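PDB 4PQ1: putative electron transport related protein from Corynebacterium diphtheriae, which probably acts as a DsbF-like thiol-disulfide oxidoreductase of the thioredoxin superfamily, exchanging disulfides with partner proteins. Local coordinates for residues V47-W52 with V80-R85; D64-V69 with I101-I106; V125-V130 with V140-V145. One frame throughout, in Å; residues are numbered along the deposited sequence.

How the contacts relate
Contacts 1 and 3 are strand pairings in one mixed sheet, parallel in the first and antiparallel in the second, and they meet where 46-52 lies beside 127-131. Contact 1 is the central one and wholly buried; its chemistry is a run of backbone hydrogen bonds with an indole laid over one end. Contact 3, further out, begins as a regular ladder and finishes with a water and a cis-proline. Contact 2 is of another kind: helix 63-73 meets the segment leading into edge strand 105-107, mainly through side chains, and it reaches the surface. It joins contact 1 through Gly81, whose backbone pairs with Pro104 and Ile106.

Contact 1 (V47-W52 with V80-R85)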
loop_
_atom_site.group_PDB
_atom_site.type_symbol
_atom_site.label_atom_id
_atom_site.label_comp_id
_atom_site.label_asym_id
_atom_site.label_seq_id
_atom_site.Cartn_x
_atom_site.Cartn_y
_atom_site.Cartn_z
ATOM N N VAL A 47 -2.075 8.435 1.993
ATOM C CA VAL A 47 -2.423 7.154 1.414
ATOM C C VAL A 47 -1.376 6.096 1.749
ATOM O O VAL A 47 -0.183 6.254 1.435
ATOM C CB VAL A 47 -2.584 7.240 -0.113
ATOM C CG1 VAL A 47 -2.795 5.854 -0.681
ATOM C CG2 VAL A 47 -3.763 8.153 -0.487
ATOM N N VAL A 48 -1.827 5.019 2.398
ATOM C CA VAL A 48 -0.939 3.907 2.703
ATOM C C VAL A 48 -1.207 2.749 1.750
ATOM O O VAL A 48 -2.259 2.103 1.825
ATOM C CB VAL A 48 -1.101 3.431 4.162
ATOM C CG1 VAL A 48 -0.152 2.287 4.453
ATOM C CG2 VAL A 48 -0.842 4.580 5.117
ATOM N N LEU A 49 -0.254 2.506 0.848
ATOM C CA LEU A 49 -0.328 1.398 -0.122
ATOM C C LEU A 49 0.275 0.131 0.446
ATOM O O LEU A 49 1.377 0.149 1.012
ATOM C CB LEU A 49 0.420 1.744 -1.413
ATOM C CG LEU A 49 0.048 2.987 -2.192
ATOM C CD1 LEU A 49 1.145 3.250 -3.204
ATOM C CD2 LEU A 49 -1.295 2.765 -2.862
ATOM N N ASN A 50 -0.429 -0.977 0.255
ATOM C CA ASN A 50 0.014 -2.262 0.764
ATOM C C ASN A 50 -0.247 -3.356 -0.251
ATOM O O ASN A 50 -1.393 -3.591 -0.651
ATOM C CB ASN A 50 -0.685 -2.578 2.087
ATOM C CG ASN A 50 -0.349 -3.951 2.604
ATOM O OD1 ASN A 50 -1.169 -4.855 2.521
ATOM N ND2 ASN A 50 0.863 -4.125 3.130
ATOM N N ALA A 51 0.834 -3.984 -0.703
ATOM C CA ALA A 51 0.744 -5.132 -1.600
ATOM C C ALA A 51 0.591 -6.400 -0.772
ATOM O O ALA A 51 1.380 -6.655 0.148
ATOM C CB ALA A 51 1.963 -5.220 -2.488
ATOM N N TRP A 52 -0.428 -7.189 -1.094
ATOM C CA TRP A 52 -0.800 -8.323 -0.266
ATOM C C TRP A 52 -1.454 -9.407 -1.110
ATOM O O TRP A 52 -1.791 -9.178 -2.270
ATOM C CB TRP A 52 -1.763 -7.876 0.838
ATOM C CG TRP A 52 -3.147 -7.510 0.323
ATOM C CD1 TRP A 52 -3.545 -6.305 -0.185
ATOM C CD2 TRP A 52 -4.302 -8.366 0.269
ATOM N NE1 TRP A 52 -4.881 -6.354 -0.545
ATOM C CE2 TRP A 52 -5.364 -7.611 -0.276
ATOM C CE3 TRP A 52 -4.544 -9.688 0.647
ATOM C CZ2 TRP A 52 -6.644 -8.148 -0.472
ATOM C CZ3 TRP A 52 -5.823 -10.223 0.450
ATOM C CH2 TRP A 52 -6.855 -9.449 -0.098
ATOM N N VAL A 80 -4.878 1.695 0.944
ATOM C CA VAL A 80 -5.293 1.080 -0.319
ATOM C C VAL A 80 -4.482 -0.172 -0.584
ATOM O O VAL A 80 -3.265 -0.115 -0.709
ATOM C CB VAL A 80 -5.126 2.025 -1.509
ATOM C CG1 VAL A 80 -5.449 1.275 -2.801
ATOM C CG2 VAL A 80 -6.028 3.226 -1.343
ATOM N N GLY A 81 -5.149 -1.317 -0.652
ATOM C CA GLY A 81 -4.439 -2.561 -0.845
ATOM C C GLY A 81 -4.154 -2.778 -2.306
ATOM O O GLY A 81 -4.894 -2.323 -3.186
ATOM N N ILE A 82 -3.062 -3.473 -2.574
ATOM C CA ILE A 82 -2.778 -3.914 -3.931
ATOM C C ILE A 82 -2.674 -5.440 -3.885
ATOM O O ILE A 82 -1.644 -6.001 -3.518
ATOM C CB ILE A 82 -1.490 -3.268 -4.481
ATOM C CG1 ILE A 82 -1.638 -1.746 -4.487
ATOM C CG2 ILE A 82 -1.160 -3.780 -5.881
ATOM C CD1 ILE A 82 -0.396 -1.021 -4.920
ATOM N N ASN A 83 -3.762 -6.103 -4.246
ATOM C CA ASN A 83 -3.858 -7.558 -4.163
ATOM C C ASN A 83 -3.114 -8.189 -5.331
ATOM O O ASN A 83 -3.507 -8.015 -6.494
ATOM C CB ASN A 83 -5.339 -7.952 -4.121
ATOM C CG ASN A 83 -5.572 -9.460 -4.141
ATOM O OD1 ASN A 83 -6.285 -9.956 -5.005
ATOM N ND2 ASN A 83 -4.978 -10.184 -3.199
ATOM N N VAL A 84 -1.997 -8.861 -5.043
ATOM C CA VAL A 84 -1.199 -9.449 -6.117
ATOM C C VAL A 84 -1.196 -10.992 -6.020
ATOM O O VAL A 84 -1.374 -11.548 -4.941
ATOM C CB VAL A 84 0.258 -8.909 -6.114
ATOM C CG1 VAL A 84 0.261 -7.357 -6.159
ATOM C CG2 VAL A 84 1.032 -9.408 -4.899
ATOM N N ARG A 85 -1.028 -11.658 -7.162
ATOM C CA ARG A 85 -0.817 -13.111 -7.209
ATOM C C ARG A 85 -1.986 -13.901 -6.632
ATOM O O ARG A 85 -1.863 -15.081 -6.318
ATOM C CB ARG A 85 0.467 -13.494 -6.474
ATOM C CG ARG A 85 1.679 -13.590 -7.365
ATOM C CD ARG A 85 2.987 -13.473 -6.581
ATOM N NE ARG A 85 3.804 -12.456 -7.213
ATOM C CZ ARG A 85 4.786 -11.776 -6.637
ATOM N NH1 ARG A 85 5.132 -11.994 -5.373
ATOM N NH2 ARG A 85 5.427 -10.867 -7.356
#
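Trp52 packs one face of its indole closely on Asn83, and more of its surface is buried by the opposing segment than that of any other residue here. A chi1 of 71° sets CG between the backbone N and the carbonyl carbon, and with chi2 of -85° the indole lies over Asn83. Asn83 ND2 sits 3.6 Å above the ring plane, offset toward the rim, while Asn83 CA forms a CH-pi contact with the five-membered ring, 4.1 Å from its centroid. Near the ring plane, at the edge, Trp52 NE1 approaches Gly81 CA to 3.8 Å, a place where no side chain intervenes; NE1 itself bonds to Ser105 OG. The amide nitrogen of Asn83 has its main partner in Asp86 and reaches Trp52 O only weakly.

The backbones form a parallel ladder, with the indole at its C-terminal end. Val80 N donates to Val48 O, Asn50 N to Val80 O, Ile82 N to Asn50 O, and Trp52 N to Ile82 O. These are the two parallel strands of a beta-alpha-beta crossover in the thioredoxin fold, and the first leads straight into the Cys56-Cys59 disulfide. Val84 N prolongs the ladder by one bond, 2.8 Å to Trp52 O.

The face bearing Leu49, Ala51, Val80 and Ile82 meets less closely: Leu49 CD2 stands 4.1 Å from Val80 CB, and Ala51 CB is 4.4 Å from Ile82 CB. Past Val84 the segments part, and Arg85, partly exposed, turns its guanidinium to Ala122 O.

Contact 2 (D64-V69 with I101-I106)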
loop_
_atom_site.group_PDB
_atom_site.type_symbol
_atom_site.label_atom_id
_atom_site.label_comp_id
_atom_site.label_asym_id
_atom_site.label_seq_id
_atom_site.Cartn_x
_atom_site.Cartn_y
_atom_site.Cartn_z
ATOM N N ASP A 64 -4.645 -7.202 10.523
ATOM C CA ASP A 64 -5.371 -6.458 11.541
ATOM C C ASP A 64 -4.771 -5.075 11.762
ATOM O O ASP A 64 -5.490 -4.101 12.014
ATOM C CB ASP A 64 -5.371 -7.217 12.860
ATOM C CG ASP A 64 -6.331 -8.402 12.855
ATOM O OD1 ASP A 64 -7.285 -8.406 12.043
ATOM O OD2 ASP A 64 -6.133 -9.317 13.683
ATOM N N ASP A 65 -3.446 -4.999 11.684
ATOM C CA ASP A 65 -2.746 -3.753 11.946
ATOM C C ASP A 65 -3.025 -2.736 10.846
ATOM O O ASP A 65 -3.226 -1.550 11.117
ATOM C CB ASP A 65 -1.244 -4.010 12.090
ATOM C CG ASP A 65 -0.848 -4.352 13.522
ATOM O OD1 ASP A 65 -1.750 -4.590 14.362
ATOM O OD2 ASP A 65 0.364 -4.380 13.819
ATOM N N LEU A 66 -3.057 -3.198 9.604
ATOM C CA LEU A 66 -3.364 -2.303 8.501
ATOM C C LEU A 66 -4.794 -1.791 8.654
ATOM O O LEU A 66 -5.079 -0.650 8.335
ATOM C CB LEU A 66 -3.165 -3.012 7.161
ATOM C CG LEU A 66 -1.717 -3.372 6.805
ATOM C CD1 LEU A 66 -1.705 -4.418 5.711
ATOM C CD2 LEU A 66 -0.985 -2.147 6.334
ATOM N N GLN A 67 -5.685 -2.631 9.170
ATOM C CA GLN A 67 -7.050 -2.196 9.452
ATOM C C GLN A 67 -7.017 -1.097 10.501
ATOM O O GLN A 67 -7.764 -0.123 10.433
ATOM C CB GLN A 67 -7.929 -3.364 9.933
ATOM C CG GLN A 67 -9.401 -2.981 10.143
ATOM C CD GLN A 67 -10.042 -2.415 8.882
ATOM O OE1 GLN A 67 -9.642 -2.749 7.763
ATOM N NE2 GLN A 67 -11.043 -1.565 9.055
ATOM N N GLU A 68 -6.131 -1.259 11.470
ATOM C CA GLU A 68 -6.009 -0.317 12.566
ATOM C C GLU A 68 -5.588 1.060 12.047
ATOM O O GLU A 68 -6.235 2.074 12.325
ATOM C CB GLU A 68 -4.999 -0.854 13.572
ATOM C CG GLU A 68 -4.900 -0.086 14.853
ATOM C CD GLU A 68 -3.884 -0.711 15.778
ATOM O OE1 GLU A 68 -3.802 -1.965 15.815
ATOM O OE2 GLU A 68 -3.158 0.055 16.450
ATOM N N VAL A 69 -4.507 1.067 11.272
ATOM C CA VAL A 69 -3.990 2.259 10.602
ATOM C C VAL A 69 -5.055 2.933 9.755
ATOM O O VAL A 69 -5.202 4.148 9.797
ATOM C CB VAL A 69 -2.778 1.909 9.712
ATOM C CG1 VAL A 69 -2.316 3.121 8.908
ATOM C CG2 VAL A 69 -1.639 1.380 10.555
ATOM N N ILE A 101 -11.991 -6.330 6.802
ATOM C CA ILE A 101 -11.184 -5.324 6.128
ATOM C C ILE A 101 -12.110 -4.361 5.400
ATOM O O ILE A 101 -12.848 -4.767 4.512
ATOM C CB ILE A 101 -10.210 -5.968 5.117
ATOM C CG1 ILE A 101 -9.300 -7.005 5.796
ATOM C CG2 ILE A 101 -9.423 -4.918 4.365
ATOM C CD1 ILE A 101 -8.747 -6.588 7.124
ATOM N N THR A 102 -12.081 -3.082 5.756
ATOM C CA THR A 102 -13.045 -2.162 5.176
ATOM C C THR A 102 -12.435 -1.196 4.177
ATOM O O THR A 102 -13.149 -0.357 3.624
ATOM C CB THR A 102 -13.761 -1.345 6.255
ATOM O OG1 THR A 102 -12.822 -0.486 6.904
ATOM C CG2 THR A 102 -14.378 -2.268 7.284
ATOM N N TYR A 103 -11.130 -1.315 3.927
ATOM C CA TYR A 103 -10.484 -0.444 2.943
ATOM C C TYR A 103 -10.372 -1.096 1.557
ATOM O O TYR A 103 -10.339 -2.332 1.443
ATOM C CB TYR A 103 -9.111 -0.000 3.449
ATOM C CG TYR A 103 -8.119 -1.091 3.776
ATOM C CD1 TYR A 103 -7.329 -1.663 2.781
ATOM C CD2 TYR A 103 -7.930 -1.511 5.085
ATOM C CE1 TYR A 103 -6.395 -2.648 3.081
ATOM C CE2 TYR A 103 -6.999 -2.491 5.395
ATOM C CZ TYR A 103 -6.235 -3.050 4.389
ATOM O OH TYR A 103 -5.310 -4.018 4.682
ATOM N N PRO A 104 -10.326 -0.268 0.495
ATOM C CA PRO A 104 -10.377 -0.827 -0.859
ATOM C C PRO A 104 -9.053 -1.445 -1.278
ATOM O O PRO A 104 -8.004 -1.086 -0.726
ATOM C CB PRO A 104 -10.693 0.391 -1.720
ATOM C CG PRO A 104 -10.016 1.511 -1.011
ATOM C CD PRO A 104 -10.085 1.191 0.466
ATOM N N SER A 105 -9.111 -2.379 -2.226
ATOM C CA SER A 105 -7.912 -2.960 -2.813
ATOM C C SER A 105 -8.006 -2.896 -4.324
ATOM O O SER A 105 -9.074 -3.097 -4.896
ATOM C CB SER A 105 -7.710 -4.420 -2.374
ATOM O OG SER A 105 -7.103 -4.516 -1.095
ATOM N N ILE A 106 -6.886 -2.597 -4.967
ATOM C CA ILE A 106 -6.790 -2.782 -6.400
ATOM C C ILE A 106 -6.508 -4.248 -6.693
ATOM O O ILE A 106 -5.576 -4.832 -6.133
ATOM C CB ILE A 106 -5.695 -1.904 -7.008
ATOM C CG1 ILE A 106 -6.050 -0.430 -6.809
ATOM C CG2 ILE A 106 -5.496 -2.247 -8.472
ATOM C CD1 ILE A 106 -5.065 0.494 -7.434
#
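The carboxamide of Gln67 and the ring of Tyr103 are nearly parallel, their planes 8° apart, yet the two side chains run antiparallel past one another and do not stack. Gln67 OE1 comes 3.4 Å from Tyr103 CD2 in an oblique approach. One face of the tyrosine ring is covered from within its own segment by Ile101 CG2, which stands 3.5 Å above the plane, over the centre. At the phenol end, Tyr103 OH lies 3.4 Å from Leu66 CB, with Leu66 CD1 a little further off.

The amide is gripped at both ends by a single residue. A bend at chi2 (58°) swings CD of Gln67 round, and NE2 then donates to Thr102 OG1 at 3.0 Å, the hydroxyl oxygen lying almost in the amide plane. Thr102 N in turn donates to Gln67 OE1 at 3.2 Å, from above the carbonyl plane. The two bonds together fix the rotation of the amide and tell its oxygen from its nitrogen. Thr102 is exposed, whereas Leu66 and Tyr103 are buried.

In this thioredoxin fold the contact ties helix 63-73, downstream of the Cys56-Cys59 disulfide, to the loop that enters edge strand 105-107. Tyr103 also meets the ring of His70 on that helix and Val79 on strand 77-83, while Leu66 packs against Leu150 of helix 147-156.

Contact 3 (V125-V130 with V140-V145); sequences VPTTIV and VFLREV
Thr128 and Phe141 form a hydrogen-bonded antiparallel pair in a beta hairpin, strands 127-131 and 137-141, on the side of the sheet's centre away from strand 77-83. Thr128 N donates to Phe141 O at 3.0 Å, and Phe141 N returns a bond to Thr128 O at 2.8 Å. The next pair, Ile129 with Val140, is non-hydrogen-bonded: the two side chains project together from the same face, and Ile129 CG1 touches Val140 CG1 at 4.0 Å. On the face that carries Thr128, helix 147-156 covers the hairpin through Leu150, which packs on Thr128 and Phe141.

Beyond Phe141 the ladder stops and the second segment turns. Here a water takes over the bridging, accepting from Thr128 OG1 at 2.7 Å and donating to Arg143 O at 2.6 Å. The same threonine oxygen is also bonded to Asn50 ND2, while Val145 CG2 packs against it at 3.6 Å. At the far end, Pro126 follows a cis peptide bond and sets CG 3.9 Å from Glu144 CA. This is the cis-proline characteristic of thioredoxin folds, and here it also touches Pro58 and Cys59, within the Cys56-Cys59 disulfide motif, the presumed redox site.

The side chain of Arg143 leaves the 125-130 segment and lies beside Phe141, whose CD1 sits over one face of the guanidinium, near the rim, 3.7 Å above the plane; NE and NH1 form salt bridges with Glu13 and Asp149. The buried hydroxyl of Thr128 thus has both a donor and an acceptor partner, and a single water carries the hairpin's polar pairing past the last direct backbone bond, toward the cis-proline.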
loop_
_atom_site.group_PDB
_atom_site.type_symbol
_atom_site.label_atom_id
_atom_site.label_comp_id
_atom_site.label_asym_id
_atom_site.label_seq_id
_atom_site.Cartn_x
_atom_site.Cartn_y
_atom_site.Cartn_z
ATOM N N VAL A 125 6.439 -9.266 -1.068
ATOM C CA VAL A 125 5.079 -9.175 -0.553
ATOM C C VAL A 125 5.084 -9.757 0.855
ATOM O O VAL A 125 5.527 -10.883 1.048
ATOM C CB VAL A 125 4.055 -9.941 -1.433
ATOM C CG1 VAL A 125 2.656 -9.832 -0.840
ATOM C CG2 VAL A 125 4.051 -9.402 -2.826
ATOM N N PRO A 126 4.597 -8.987 1.842
ATOM C CA PRO A 126 3.996 -7.670 1.632
ATOM C C PRO A 126 5.029 -6.544 1.465
ATOM O O PRO A 126 6.202 -6.711 1.807
ATOM C CB PRO A 126 3.173 -7.477 2.901
ATOM C CG PRO A 126 3.984 -8.165 3.951
ATOM C CD PRO A 126 4.638 -9.343 3.272
ATOM N N THR A 127 4.581 -5.442 0.877
ATOM C CA THR A 127 5.317 -4.174 0.817
ATOM C C THR A 127 4.337 -3.103 1.237
ATOM O O THR A 127 3.158 -3.143 0.848
ATOM C CB THR A 127 5.871 -3.857 -0.593
ATOM O OG1 THR A 127 6.961 -4.741 -0.893
ATOM C CG2 THR A 127 6.371 -2.349 -0.712
ATOM N N THR A 128 4.804 -2.159 2.045
ATOM C CA THR A 128 3.956 -1.047 2.433
ATOM C C THR A 128 4.605 0.281 2.088
ATOM O O THR A 128 5.757 0.538 2.451
ATOM C CB THR A 128 3.632 -1.072 3.927
ATOM O OG1 THR A 128 2.911 -2.266 4.229
ATOM C CG2 THR A 128 2.777 0.131 4.293
ATOM N N ILE A 129 3.867 1.123 1.377
ATOM C CA ILE A 129 4.371 2.451 1.047
ATOM C C ILE A 129 3.477 3.536 1.626
ATOM O O ILE A 129 2.282 3.589 1.328
ATOM C CB ILE A 129 4.494 2.643 -0.458
ATOM C CG1 ILE A 129 5.419 1.569 -1.036
ATOM C CG2 ILE A 129 5.023 4.058 -0.754
ATOM C CD1 ILE A 129 5.478 1.555 -2.533
ATOM N N VAL A 130 4.058 4.395 2.460
ATOM C CA VAL A 130 3.294 5.502 3.029
ATOM C C VAL A 130 3.507 6.735 2.155
ATOM O O VAL A 130 4.620 7.228 2.055
ATOM C CB VAL A 130 3.707 5.815 4.485
ATOM C CG1 VAL A 130 2.816 6.890 5.057
ATOM C CG2 VAL A 130 3.630 4.560 5.363
ATOM N N VAL A 140 9.124 3.497 2.601
ATOM C CA VAL A 140 8.855 2.218 1.958
ATOM C C VAL A 140 9.327 1.071 2.841
ATOM O O VAL A 140 10.480 1.040 3.268
ATOM C CB VAL A 140 9.534 2.110 0.581
ATOM C CG1 VAL A 140 9.239 0.725 -0.056
ATOM C CG2 VAL A 140 9.096 3.276 -0.323
ATOM N N PHE A 141 8.427 0.136 3.117
ATOM C CA PHE A 141 8.732 -1.008 3.970
ATOM C C PHE A 141 8.750 -2.292 3.158
ATOM O O PHE A 141 7.714 -2.699 2.622
ATOM C CB PHE A 141 7.706 -1.135 5.102
ATOM C CG PHE A 141 7.756 -0.010 6.106
ATOM C CD1 PHE A 141 8.648 -0.050 7.163
ATOM C CD2 PHE A 141 6.888 1.074 6.005
ATOM C CE1 PHE A 141 8.695 0.983 8.090
ATOM C CE2 PHE A 141 6.932 2.101 6.926
ATOM C CZ PHE A 141 7.838 2.060 7.975
ATOM N N LEU A 142 9.922 -2.920 3.061
ATOM C CA LEU A 142 10.076 -4.169 2.313
ATOM C C LEU A 142 10.007 -5.348 3.283
ATOM O O LEU A 142 10.864 -6.232 3.302
ATOM C CB LEU A 142 11.394 -4.178 1.537
ATOM C CG LEU A 142 11.570 -2.966 0.605
ATOM C CD1 LEU A 142 12.951 -2.968 -0.041
ATOM C CD2 LEU A 142 10.457 -2.900 -0.452
ATOM N N ARG A 143 8.962 -5.336 4.092
ATOM C CA ARG A 143 8.806 -6.269 5.168
ATOM C C ARG A 143 7.410 -6.080 5.695
ATOM O O ARG A 143 6.772 -5.075 5.396
ATOM C CB ARG A 143 9.844 -6.049 6.270
ATOM C CG ARG A 143 9.829 -4.657 6.882
ATOM C CD ARG A 143 10.538 -4.670 8.228
ATOM N NE ARG A 143 10.668 -3.351 8.836
ATOM C CZ ARG A 143 9.826 -2.848 9.730
ATOM N NH1 ARG A 143 8.776 -3.551 10.123
ATOM N NH2 ARG A 143 10.035 -1.639 10.237
ATOM N N GLU A 144 6.924 -7.091 6.413
ATOM C CA GLU A 144 5.743 -6.957 7.236
ATOM C C GLU A 144 5.908 -5.752 8.182
ATOM O O GLU A 144 7.014 -5.495 8.683
ATOM C CB GLU A 144 5.525 -8.250 8.031
ATOM C CG GLU A 144 4.281 -8.254 8.889
ATOM C CD GLU A 144 4.023 -9.612 9.557
ATOM O OE1 GLU A 144 3.050 -9.684 10.348
ATOM O OE2 GLU A 144 4.791 -10.583 9.305
ATOM N N VAL A 145 4.824 -5.013 8.414
ATOM C CA VAL A 145 4.859 -3.871 9.323
ATOM C C VAL A 145 3.856 -4.043 10.456
ATOM O O VAL A 145 2.865 -4.752 10.296
ATOM C CB VAL A 145 4.535 -2.542 8.605
ATOM C CG1 VAL A 145 5.702 -2.093 7.752
ATOM C CG2 VAL A 145 3.255 -2.665 7.770
HETATM O O HOH W 1 4.265 -4.479 4.977
#